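3-hydroxyisobutyrate dehydrogenase (Salmonella typhimurium, PDB 3G0O) probably catalyses the oxidation of L-threonate to 2-dehydro-L-erythronate, with NAD(+) preferred over NADP(+) as hydride acceptor. Local coordinates at residues V209-V214 against R227-V232; G187-A192 against G219-F224; N45-A48 against G53-A56; G21-C26 against L31-A36; D125-G130 against T177-H182. One frame throughout, in Å; residues are numbered along the deposited sequence.

Contact 1 of 5, residues V209-V214 against R227-V232; sequences VMYDVV and RMQHVV
Two antiparallel helices of the helical C-terminal domain, 207-214 and 222-232, meet here through Tyr-211, whose side chain lies against Met-228, Gln-229 and Val-232. The axes of the two short segments run at 162° to each other and approach to 10.5 Å, a spacing that suits one large aromatic group between them. With chi1 of -180° the ring extends away from the backbone N of Tyr-211 and spans the groove. Its edge meets Met-228: Tyr-211 CD1 is 3.8 Å from Met-228 CB, close to the ring plane. Met-228, a selenomethionine, touches the tyrosine with its base alone, because its flexible chain bends at chi2 and chi3 and leads its end off to Ala-193 and Met-197 of helix 174-202. One turn on, the compact branch of Val-232 fits at the root of the tyrosine, with Val-232 CG2 4.0 Å from Tyr-211 CB. Gln-229 crosses the ring at about a right angle, its amide turned 65° from the ring plane, and brings OE1 to 3.6 Å from Tyr-211 CE2. A water donates to both Tyr-211 OH (2.8 Å) and Gln-229 OE1 (2.7 Å), while the amide nitrogen of Gln-229 binds Asp-233.

The hydroxyl also hydrogen-bonds to the carbonyl oxygen of Glu-225. That oxygen is the one Gln-229 N would take in a regular helix, but the helix kinks here and the amide makes no such bond. A phenol thus suits the site twice over: its carbon edge packs between the helices, and its oxygen supplies a partner for a carbonyl at the kink.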
# COMPACT_ATOMS: atom_id res chain seq x y z
N VAL A 209 11.72 1.55 13.82
CA VAL A 209 12.69 1.58 12.72
C VAL A 209 12.09 0.91 11.49
O VAL A 209 12.20 1.41 10.37
CB VAL A 209 13.99 0.85 13.10
CG1 VAL A 209 14.92 0.80 11.90
CG2 VAL A 209 14.67 1.55 14.27
N MSE A 210 11.45 -0.24 11.69
CA MSE A 210 10.84 -0.96 10.58
C MSE A 210 9.76 -0.09 9.95
O MSE A 210 9.62 -0.04 8.73
CB MSE A 210 10.25 -2.29 11.06
CG MSE A 210 9.91 -3.26 9.92
SE MSE A 210 11.49 -3.95 8.99
CE MSE A 210 10.99 -3.57 7.15
N TYR A 211 9.00 0.61 10.80
CA TYR A 211 7.93 1.49 10.32
C TYR A 211 8.48 2.61 9.43
O TYR A 211 7.96 2.84 8.34
CB TYR A 211 7.19 2.11 11.51
CG TYR A 211 6.06 3.03 11.10
CD1 TYR A 211 4.80 2.52 10.80
CD2 TYR A 211 6.26 4.40 11.01
CE1 TYR A 211 3.76 3.37 10.43
CE2 TYR A 211 5.24 5.26 10.64
CZ TYR A 211 3.99 4.73 10.35
OH TYR A 211 2.97 5.58 10.00
N ASP A 212 9.52 3.29 9.90
CA ASP A 212 10.11 4.38 9.13
C ASP A 212 10.62 3.91 7.77
O ASP A 212 10.43 4.58 6.77
CB ASP A 212 11.26 5.05 9.90
CG ASP A 212 10.78 5.78 11.14
OD1 ASP A 212 9.65 6.30 11.12
OD2 ASP A 212 11.54 5.83 12.13
N VAL A 213 11.28 2.75 7.75
CA VAL A 213 11.81 2.22 6.50
C VAL A 213 10.69 1.96 5.50
O VAL A 213 10.71 2.46 4.38
CB VAL A 213 12.59 0.91 6.73
CG1 VAL A 213 12.89 0.22 5.39
CG2 VAL A 213 13.88 1.19 7.48
N VAL A 214 9.70 1.17 5.92
CA VAL A 214 8.60 0.84 5.03
C VAL A 214 7.88 2.08 4.50
O VAL A 214 7.62 2.18 3.31
CB VAL A 214 7.57 -0.08 5.71
CG1 VAL A 214 6.36 -0.26 4.80
CG2 VAL A 214 8.20 -1.43 6.02
N ARG A 227 -2.35 2.12 10.07
CA ARG A 227 -2.53 1.13 11.13
C ARG A 227 -1.28 0.74 11.92
O ARG A 227 -1.35 0.54 13.14
CB ARG A 227 -3.18 -0.12 10.54
CG ARG A 227 -4.49 0.15 9.80
CD ARG A 227 -5.50 0.83 10.70
NE ARG A 227 -6.87 0.53 10.32
CZ ARG A 227 -7.64 1.29 9.55
NH1 ARG A 227 -7.18 2.43 9.05
NH2 ARG A 227 -8.88 0.91 9.28
N MSE A 228 -0.13 0.64 11.26
CA MSE A 228 1.06 0.24 12.00
C MSE A 228 1.59 1.27 12.99
O MSE A 228 2.46 0.97 13.80
CB MSE A 228 2.16 -0.23 11.04
CG MSE A 228 1.82 -1.53 10.31
SE MSE A 228 1.30 -3.04 11.45
CE MSE A 228 -0.63 -2.79 11.44
N GLN A 229 1.07 2.49 12.93
CA GLN A 229 1.48 3.51 13.89
C GLN A 229 0.84 3.09 15.22
O GLN A 229 1.42 3.28 16.29
CB GLN A 229 0.96 4.89 13.47
CG GLN A 229 1.37 6.01 14.42
CD GLN A 229 2.88 6.18 14.50
OE1 GLN A 229 3.52 6.57 13.52
NE2 GLN A 229 3.46 5.88 15.66
N HIS A 230 -0.35 2.51 15.14
CA HIS A 230 -1.05 2.05 16.33
C HIS A 230 -0.22 0.96 16.99
O HIS A 230 -0.09 0.91 18.22
CB HIS A 230 -2.43 1.49 15.96
CG HIS A 230 -3.32 2.46 15.25
ND1 HIS A 230 -4.51 2.09 14.67
CD2 HIS A 230 -3.19 3.79 15.04
CE1 HIS A 230 -5.07 3.15 14.11
NE2 HIS A 230 -4.29 4.20 14.32
N VAL A 231 0.35 0.08 16.17
CA VAL A 231 1.17 -1.02 16.67
C VAL A 231 2.45 -0.50 17.32
O VAL A 231 2.83 -0.96 18.40
CB VAL A 231 1.57 -1.99 15.54
CG1 VAL A 231 2.59 -3.00 16.05
CG2 VAL A 231 0.33 -2.71 15.02
N VAL A 232 3.11 0.45 16.66
CA VAL A 232 4.33 1.02 17.21
C VAL A 232 4.04 1.66 18.56
O VAL A 232 4.84 1.55 19.49
CB VAL A 232 4.93 2.08 16.26
CG1 VAL A 232 6.13 2.73 16.91
CG2 VAL A 232 5.33 1.43 14.94
O HOH W 1 2.80 8.08 11.34

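Contact 2 of 5, residues G187-A192 against G219-F224; sequences GVHIAA and GNSWMF
Apolar contacts come first, between Ile-190 and Met-223, a selenomethionine. Their side chains cross obliquely: Ile-190 CG1 is 3.8 Å from Met-223 CB, and farther out Ile-190 CD1 lies 3.9 Å from Met-223 SE. Long, unbranched methionine can follow the isoleucine along its length, and the side chain of Met-223 comes within about 4 Å of a bound tartaric acid, probably acquired from the crystallisation liquor. On the neighbouring side Met-223 CB also packs on His-189 CB, at 3.9 Å.

Next comes capping. Ser-221 is the N-cap of helix 222-232, which starts here against the long helix 174-202. Its chi1 of 77° sets OG between the backbone N and the carbonyl carbon, where it accepts from Phe-224 N at 2.8 Å, an N-H at the first turn that has no helical carbonyl before it. Serine, short and with an accepting oxygen, is well suited to that role.

Water makes the polar links between the segments. One molecule donates to His-189 O (3.0 Å) and lies 2.6 Å from Ser-221 OG; another accepts from Met-223 N (2.9 Å) and hydrogen-bonds to His-189 ND1. The imidazole itself meets His-189 of the second subunit, edge-to-face.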
# COMPACT_ATOMS: atom_id res chain seq x y z
N GLY A 187 -8.39 -4.71 3.58
CA GLY A 187 -8.27 -5.81 4.53
C GLY A 187 -6.97 -6.59 4.41
O GLY A 187 -6.32 -6.87 5.42
N VAL A 188 -6.60 -6.94 3.19
CA VAL A 188 -5.37 -7.69 2.97
C VAL A 188 -4.17 -6.85 3.38
O VAL A 188 -3.21 -7.36 3.96
CB VAL A 188 -5.22 -8.11 1.49
CG1 VAL A 188 -3.81 -8.64 1.23
CG2 VAL A 188 -6.26 -9.17 1.15
N HIS A 189 -4.21 -5.55 3.09
CA HIS A 189 -3.09 -4.69 3.45
C HIS A 189 -2.90 -4.58 4.96
O HIS A 189 -1.77 -4.60 5.45
CB HIS A 189 -3.25 -3.31 2.81
CG HIS A 189 -3.07 -3.32 1.32
ND1 HIS A 189 -3.44 -2.26 0.51
CD2 HIS A 189 -2.57 -4.26 0.49
CE1 HIS A 189 -3.20 -2.56 -0.75
NE2 HIS A 189 -2.67 -3.77 -0.79
N ILE A 190 -3.99 -4.47 5.72
CA ILE A 190 -3.83 -4.40 7.17
C ILE A 190 -3.20 -5.70 7.67
O ILE A 190 -2.26 -5.69 8.45
CB ILE A 190 -5.17 -4.18 7.90
CG1 ILE A 190 -5.73 -2.79 7.57
CG2 ILE A 190 -4.96 -4.31 9.41
CD1 ILE A 190 -7.13 -2.54 8.09
N ALA A 191 -3.72 -6.83 7.19
CA ALA A 191 -3.20 -8.13 7.62
C ALA A 191 -1.74 -8.34 7.20
O ALA A 191 -0.95 -8.87 7.97
CB ALA A 191 -4.09 -9.26 7.07
N ALA A 192 -1.40 -7.92 5.99
CA ALA A 192 -0.03 -8.07 5.50
C ALA A 192 0.91 -7.19 6.34
O ALA A 192 2.01 -7.61 6.68
CB ALA A 192 0.06 -7.68 4.02
N GLY A 219 7.41 -0.84 -0.40
CA GLY A 219 6.48 -1.78 0.20
C GLY A 219 5.40 -1.13 1.05
O GLY A 219 4.59 -1.81 1.68
N ASN A 220 5.37 0.20 1.05
CA ASN A 220 4.40 0.94 1.84
C ASN A 220 2.98 0.82 1.29
O ASN A 220 2.77 0.54 0.11
CB ASN A 220 4.82 2.41 1.90
CG ASN A 220 4.04 3.21 2.94
OD1 ASN A 220 3.64 2.68 3.98
ND2 ASN A 220 3.86 4.50 2.67
N SER A 221 2.00 1.01 2.17
CA SER A 221 0.60 1.00 1.77
C SER A 221 -0.07 2.02 2.68
O SER A 221 0.44 2.34 3.75
CB SER A 221 -0.04 -0.37 1.97
OG SER A 221 -0.33 -0.63 3.33
N TRP A 222 -1.21 2.54 2.24
CA TRP A 222 -1.93 3.51 3.04
C TRP A 222 -2.28 2.86 4.38
O TRP A 222 -2.13 3.48 5.44
CB TRP A 222 -3.21 3.97 2.34
CG TRP A 222 -3.81 5.20 2.96
CD1 TRP A 222 -3.60 6.50 2.59
CD2 TRP A 222 -4.68 5.25 4.11
NE1 TRP A 222 -4.28 7.35 3.43
CE2 TRP A 222 -4.94 6.61 4.37
CE3 TRP A 222 -5.25 4.28 4.93
CZ2 TRP A 222 -5.76 7.02 5.42
CZ3 TRP A 222 -6.07 4.69 5.98
CH2 TRP A 222 -6.31 6.05 6.22
N MSE A 223 -2.74 1.61 4.34
CA MSE A 223 -3.10 0.92 5.57
C MSE A 223 -1.90 0.62 6.47
O MSE A 223 -2.02 0.67 7.69
CB MSE A 223 -3.87 -0.37 5.26
CG MSE A 223 -5.31 -0.10 4.85
SE MSE A 223 -6.29 0.85 6.26
CE MSE A 223 -8.09 0.56 5.59
N PHE A 224 -0.76 0.31 5.88
CA PHE A 224 0.42 0.05 6.69
C PHE A 224 0.76 1.33 7.45
O PHE A 224 0.90 1.33 8.67
CB PHE A 224 1.63 -0.33 5.82
CG PHE A 224 2.89 -0.57 6.62
CD1 PHE A 224 3.27 -1.87 6.98
CD2 PHE A 224 3.65 0.50 7.09
CE1 PHE A 224 4.39 -2.09 7.78
CE2 PHE A 224 4.77 0.28 7.90
CZ PHE A 224 5.14 -1.02 8.25
O HOH W 2 -3.79 0.49 1.89
O HOH W 3 0.31 -3.12 3.97

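Contact 3 of 5, residues N45-A48 against G53-A56; sequences NLLA and GAAA
Leu-47, near the end of helix 40-48, meets Gly-53 and Ala-54 where the chain returns as a strand, and one methyl group does most of the touching. At Gly-53 the backbone is almost fully extended, and Leu-47 CD2 rests on this main chain, 3.7 Å from Gly-53 C. On another side of the glycine, Gly-53 CA packs closely against the indole of Trp-34 in the neighbouring strand. The leucine methyl continues to the next peptide nitrogen, with Leu-47 CD2 3.7 Å from Ala-54 N. Ala-54 then turns its CB toward the helix, and this small methyl is met by the fork of the leucine: Ala-54 CB is 3.8 Å from Leu-47 CD2 and equally far from Leu-47 CG. Leucine reaches this far because CG stands opposite the carbonyl carbon (chi1 -68°) and the chain then runs on extended toward CD1, which turns CD2 down onto the strand. The contact is one of dispersion alone, small in area and near the surface, as befits an alanine under a branched aliphatic tip. Ala-55, next in the strand, alternates to the other side and rests on Glu-60, while Ala-56 leaves the strand and touches Leu-38.

In the fold this is the second half of a beta-alpha-beta unit, strand 32-36, helix 40-48 and strand 53-55, in the Rossmann-type domain. Leu-46, beside Leu-47, packs on Ala-51 in the connecting loop and on Ala-23 of helix 17-28. Strand 53-55 is the outermost strand at its end of the chain's sheet, parallel to 32-36, and helix 40-48 packs over it.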
# COMPACT_ATOMS: atom_id res chain seq x y z
N ASN A 45 -21.27 18.70 19.78
CA ASN A 45 -20.21 19.38 19.04
C ASN A 45 -20.73 19.99 17.76
O ASN A 45 -20.33 21.09 17.38
CB ASN A 45 -19.08 18.43 18.66
CG ASN A 45 -18.27 18.01 19.85
OD1 ASN A 45 -18.07 18.78 20.78
ND2 ASN A 45 -17.78 16.77 19.81
N LEU A 46 -21.62 19.27 17.08
CA LEU A 46 -22.17 19.76 15.83
C LEU A 46 -23.01 21.01 16.07
O LEU A 46 -22.94 21.97 15.31
CB LEU A 46 -23.02 18.66 15.17
CG LEU A 46 -23.06 18.71 13.64
CD1 LEU A 46 -21.64 18.59 13.09
CD2 LEU A 46 -23.93 17.58 13.11
N LEU A 47 -23.80 20.99 17.14
CA LEU A 47 -24.64 22.14 17.48
C LEU A 47 -23.75 23.34 17.76
O LEU A 47 -24.00 24.44 17.27
CB LEU A 47 -25.50 21.82 18.71
CG LEU A 47 -26.59 20.75 18.50
CD1 LEU A 47 -27.36 20.53 19.80
CD2 LEU A 47 -27.53 21.19 17.39
N ALA A 48 -22.70 23.12 18.55
CA ALA A 48 -21.76 24.18 18.89
C ALA A 48 -21.10 24.74 17.64
O ALA A 48 -20.58 25.86 17.66
CB ALA A 48 -20.71 23.65 19.85
N GLY A 53 -29.74 21.32 13.82
CA GLY A 53 -30.24 20.40 14.81
C GLY A 53 -29.40 19.14 14.87
O GLY A 53 -28.70 18.82 13.91
N ALA A 54 -29.48 18.43 15.99
CA ALA A 54 -28.73 17.20 16.19
C ALA A 54 -29.44 16.39 17.26
O ALA A 54 -29.65 16.88 18.37
CB ALA A 54 -27.30 17.51 16.62
N ALA A 55 -29.82 15.16 16.93
CA ALA A 55 -30.52 14.31 17.88
C ALA A 55 -30.10 12.86 17.73
O ALA A 55 -29.26 12.52 16.90
CB ALA A 55 -32.03 14.45 17.69
N ALA A 56 -30.71 12.00 18.54
CA ALA A 56 -30.42 10.57 18.51
C ALA A 56 -30.87 9.96 17.19
O ALA A 56 -30.26 9.00 16.70
CB ALA A 56 -31.09 9.86 19.68

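Contact 4 of 5, residues G21-C26 against L31-A36; sequences GAARSC and LSTWGA
Gly-21 O is gripped from opposite faces of its carbonyl plane by Ser-25 N (2.9 Å) and Ser-25 OG (2.8 Å), and one turn farther along the same helix Cys-26 O accepts from Leu-31 N across the contact. The serine hydroxyl reaches back a turn, as a helical serine readily does. The bond from Leu-31 N to Cys-26 O is 3.1 Å long, with an N-H...O angle of 155°. A bond between residues five apart at a helix end is consistent with the 6-to-1 bond of a Schellman motif. It fastens helix 17-28 to the chain that enters strand 32-36, within the beta-alpha-beta unit begun by strand 9-13.

The side chains close round this bond. Leu-31 CD1 comes to 4.1 Å from Cys-26 SG. Small Ala-23 and Cys-26 let the helix lie near the strand, and both touch strand 9-13, through Ile-12 and Val-10 respectively.

Thr-33 has its OG1 opposite the carbonyl carbon (chi1 -52°), and both of its branches face the helix. Its hydroxyl has a partner in this buried place: it donates to Leu-31 O, just before the strand, at 3.0 Å and from above that carbonyl's plane. Threonine can therefore set OG1 3.4 Å from Cys-26 CB while the oxygen stays bonded to Leu-31 O, with CG2 lying 3.8 Å from Ala-23 O.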
# COMPACT_ATOMS: atom_id res chain seq x y z
N GLY A 21 -16.80 14.25 9.71
CA GLY A 21 -16.08 14.97 8.67
C GLY A 21 -17.05 15.50 7.63
O GLY A 21 -16.97 16.66 7.23
N ALA A 22 -17.99 14.65 7.21
CA ALA A 22 -18.98 15.06 6.22
C ALA A 22 -19.83 16.21 6.75
O ALA A 22 -20.04 17.21 6.05
CB ALA A 22 -19.87 13.87 5.85
N ALA A 23 -20.32 16.07 7.97
CA ALA A 23 -21.15 17.11 8.59
C ALA A 23 -20.41 18.44 8.66
O ALA A 23 -20.96 19.49 8.32
CB ALA A 23 -21.59 16.67 9.98
N ARG A 24 -19.15 18.41 9.10
CA ARG A 24 -18.36 19.63 9.18
C ARG A 24 -18.11 20.22 7.81
O ARG A 24 -18.11 21.44 7.63
CB ARG A 24 -17.04 19.36 9.91
CG ARG A 24 -17.22 19.21 11.43
CD ARG A 24 -15.89 18.99 12.14
NE ARG A 24 -16.04 19.17 13.59
CZ ARG A 24 -15.79 18.23 14.50
NH1 ARG A 24 -15.38 17.03 14.12
NH2 ARG A 24 -15.97 18.50 15.79
N SER A 25 -17.90 19.35 6.82
CA SER A 25 -17.67 19.82 5.46
C SER A 25 -18.93 20.48 4.92
O SER A 25 -18.86 21.48 4.21
CB SER A 25 -17.24 18.65 4.57
OG SER A 25 -16.00 18.13 5.01
N CYS A 26 -20.10 19.93 5.27
CA CYS A 26 -21.36 20.52 4.82
C CYS A 26 -21.53 21.89 5.49
O CYS A 26 -22.00 22.83 4.86
CB CYS A 26 -22.54 19.62 5.17
SG CYS A 26 -22.69 18.16 4.11
N LEU A 31 -24.20 24.80 3.88
CA LEU A 31 -25.47 24.09 3.77
C LEU A 31 -26.10 24.02 5.16
O LEU A 31 -25.39 23.96 6.16
CB LEU A 31 -25.25 22.67 3.24
CG LEU A 31 -24.45 22.50 1.94
CD1 LEU A 31 -24.28 21.01 1.64
CD2 LEU A 31 -25.15 23.21 0.79
N SER A 32 -27.43 24.05 5.22
CA SER A 32 -28.12 23.93 6.51
C SER A 32 -27.91 22.47 6.89
O SER A 32 -28.49 21.57 6.28
CB SER A 32 -29.60 24.24 6.36
OG SER A 32 -29.80 25.63 6.14
N THR A 33 -27.10 22.25 7.92
CA THR A 33 -26.75 20.90 8.35
C THR A 33 -27.40 20.36 9.62
O THR A 33 -27.43 21.03 10.66
CB THR A 33 -25.22 20.80 8.49
OG1 THR A 33 -24.60 21.25 7.28
CG2 THR A 33 -24.78 19.36 8.78
N TRP A 34 -27.92 19.14 9.52
CA TRP A 34 -28.55 18.45 10.64
C TRP A 34 -27.76 17.16 10.86
O TRP A 34 -27.22 16.59 9.90
CB TRP A 34 -30.00 18.09 10.32
CG TRP A 34 -30.88 19.25 9.95
CD1 TRP A 34 -30.91 19.91 8.76
CD2 TRP A 34 -31.85 19.88 10.78
NE1 TRP A 34 -31.85 20.92 8.79
CE2 TRP A 34 -32.44 20.92 10.03
CE3 TRP A 34 -32.29 19.67 12.10
CZ2 TRP A 34 -33.45 21.74 10.55
CZ3 TRP A 34 -33.29 20.48 12.62
CH2 TRP A 34 -33.86 21.51 11.84
N GLY A 35 -27.70 16.70 12.10
CA GLY A 35 -26.98 15.47 12.41
C GLY A 35 -27.77 14.52 13.29
O GLY A 35 -28.62 14.95 14.08
N ALA A 36 -27.51 13.23 13.15
CA ALA A 36 -28.20 12.23 13.96
C ALA A 36 -27.23 11.13 14.36
O ALA A 36 -26.60 10.50 13.50
CB ALA A 36 -29.36 11.63 13.18

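Contact 5 of 5, residues D125-G130 against T177-H182; sequences DAPVSG and TVKIIH
Pro-127 and Lys-179 run alongside each other in opposite senses at the break near the end of strand 122-129, in the Rossmann-type domain, where it meets helix 174-202. The proline ring packs tightly on the root of the lysine, with Pro-127 CG 3.4 Å from Lys-179 CB; a rigid ring makes a firm wall here. Lys-179 starts with CG opposite its own nitrogen, bends at chi2 (56°), straightens at chi3, and bends again at chi4 (-65°). That folded course carries the methylenes along the proline and turns NZ to Val-128 O, a weak bond of 3.3 Å. NZ also hydrogen-bonds to Thr-103, and a water that accepts from Val-128 N at 2.8 Å binds NZ weakly. Lysine, the predicted catalytic residue, suits the site in having both an apolar stem and a polar end.

Ser-129 OG and His-182 CG both stand anti to their backbone N, which points the two side chains at one another. Ser-129 OG bonds to tartaric acid and to Ala-218 N of the second subunit, and His-182 NE2 weakly to Gly-219 N of that subunit. The imidazole presents one face to Ser-129 CB, and Ser-129 OG lies 3.4 Å from His-182 CE1.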
# COMPACT_ATOMS: atom_id res chain seq x y z
N ASP A 125 -26.09 5.03 -4.59
CA ASP A 125 -25.28 3.95 -4.03
C ASP A 125 -23.90 4.60 -3.98
O ASP A 125 -23.15 4.55 -4.95
CB ASP A 125 -25.30 2.76 -4.99
CG ASP A 125 -24.40 1.63 -4.54
OD1 ASP A 125 -24.04 1.59 -3.35
OD2 ASP A 125 -24.08 0.76 -5.39
N ALA A 126 -23.57 5.20 -2.84
CA ALA A 126 -22.32 5.93 -2.73
C ALA A 126 -21.36 5.62 -1.59
O ALA A 126 -21.09 6.48 -0.75
CB ALA A 126 -22.63 7.43 -2.73
N PRO A 127 -20.81 4.40 -1.55
CA PRO A 127 -19.87 4.10 -0.46
C PRO A 127 -18.66 5.02 -0.61
O PRO A 127 -18.34 5.47 -1.71
CB PRO A 127 -19.54 2.62 -0.69
CG PRO A 127 -19.77 2.42 -2.16
CD PRO A 127 -21.03 3.22 -2.41
N VAL A 128 -17.98 5.30 0.50
CA VAL A 128 -16.83 6.20 0.47
C VAL A 128 -15.54 5.65 1.05
O VAL A 128 -15.52 4.59 1.68
CB VAL A 128 -17.14 7.51 1.23
CG1 VAL A 128 -18.31 8.23 0.57
CG2 VAL A 128 -17.46 7.20 2.68
N SER A 129 -14.46 6.40 0.84
CA SER A 129 -13.15 6.05 1.36
C SER A 129 -12.29 7.31 1.43
O SER A 129 -12.76 8.41 1.15
CB SER A 129 -12.47 5.00 0.48
OG SER A 129 -11.24 4.59 1.07
N GLY A 130 -11.03 7.14 1.81
CA GLY A 130 -10.13 8.28 1.90
C GLY A 130 -9.59 8.54 3.30
O GLY A 130 -8.58 9.23 3.45
N THR A 177 -20.27 -2.60 -5.44
CA THR A 177 -19.38 -3.64 -5.95
C THR A 177 -17.94 -3.12 -5.93
O THR A 177 -17.01 -3.85 -5.59
CB THR A 177 -19.75 -4.04 -7.39
OG1 THR A 177 -21.02 -4.70 -7.38
CG2 THR A 177 -18.70 -4.99 -7.98
N VAL A 178 -17.77 -1.85 -6.28
CA VAL A 178 -16.44 -1.26 -6.28
C VAL A 178 -15.90 -1.16 -4.86
O VAL A 178 -14.72 -1.42 -4.63
CB VAL A 178 -16.46 0.14 -6.93
CG1 VAL A 178 -15.12 0.85 -6.72
CG2 VAL A 178 -16.76 0.01 -8.41
N LYS A 179 -16.78 -0.80 -3.92
CA LYS A 179 -16.39 -0.69 -2.51
C LYS A 179 -15.94 -2.05 -1.98
O LYS A 179 -14.98 -2.14 -1.21
CB LYS A 179 -17.57 -0.17 -1.67
CG LYS A 179 -17.27 -0.03 -0.17
CD LYS A 179 -16.07 0.86 0.08
CE LYS A 179 -15.73 0.99 1.56
NZ LYS A 179 -16.79 1.67 2.35
N ILE A 180 -16.65 -3.10 -2.38
CA ILE A 180 -16.30 -4.45 -1.94
C ILE A 180 -14.89 -4.80 -2.39
O ILE A 180 -14.08 -5.29 -1.61
CB ILE A 180 -17.29 -5.50 -2.50
CG1 ILE A 180 -18.65 -5.34 -1.82
CG2 ILE A 180 -16.74 -6.92 -2.30
CD1 ILE A 180 -19.76 -6.15 -2.46
N ILE A 181 -14.60 -4.55 -3.66
CA ILE A 181 -13.27 -4.84 -4.18
C ILE A 181 -12.24 -4.00 -3.42
O ILE A 181 -11.18 -4.49 -3.05
CB ILE A 181 -13.20 -4.55 -5.69
CG1 ILE A 181 -14.22 -5.43 -6.42
CG2 ILE A 181 -11.79 -4.81 -6.21
CD1 ILE A 181 -14.32 -5.16 -7.90
N HIS A 182 -12.57 -2.74 -3.16
CA HIS A 182 -11.67 -1.87 -2.42
C HIS A 182 -11.35 -2.44 -1.04
O HIS A 182 -10.20 -2.39 -0.59
CB HIS A 182 -12.28 -0.47 -2.26
CG HIS A 182 -11.46 0.44 -1.40
ND1 HIS A 182 -11.61 0.51 -0.03
CD2 HIS A 182 -10.42 1.26 -1.70
CE1 HIS A 182 -10.70 1.33 0.47
NE2 HIS A 182 -9.96 1.80 -0.52
O HOH W 4 -18.85 3.81 2.71

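The five contacts fall into two domains, with contact 5 between them. Contacts 3 and 4, centres 10 Å apart, belong to successive beta-alpha-beta units of the Rossmann-type sheet, joined by a probable hydrogen bond from Gly-35 N to Gly-53 O, 3.0 Å. Contacts 1 and 2, centres 11 Å apart, share helix 222-232, and Phe-224 CE2 packs on Tyr-211 CD1 at 3.7 Å. Contacts 2 and 5 both use helix 174-202, their centres 17 Å apart, and the side chain of Met-223 is about 9 Å from that of the predicted catalytic Lys-179. Contacts 1, 2 and 5 touch the second subunit and lie near bound tartaric acid: Arg-227 and Ser-129 bond to it, and Met-223 is about 4 Å away.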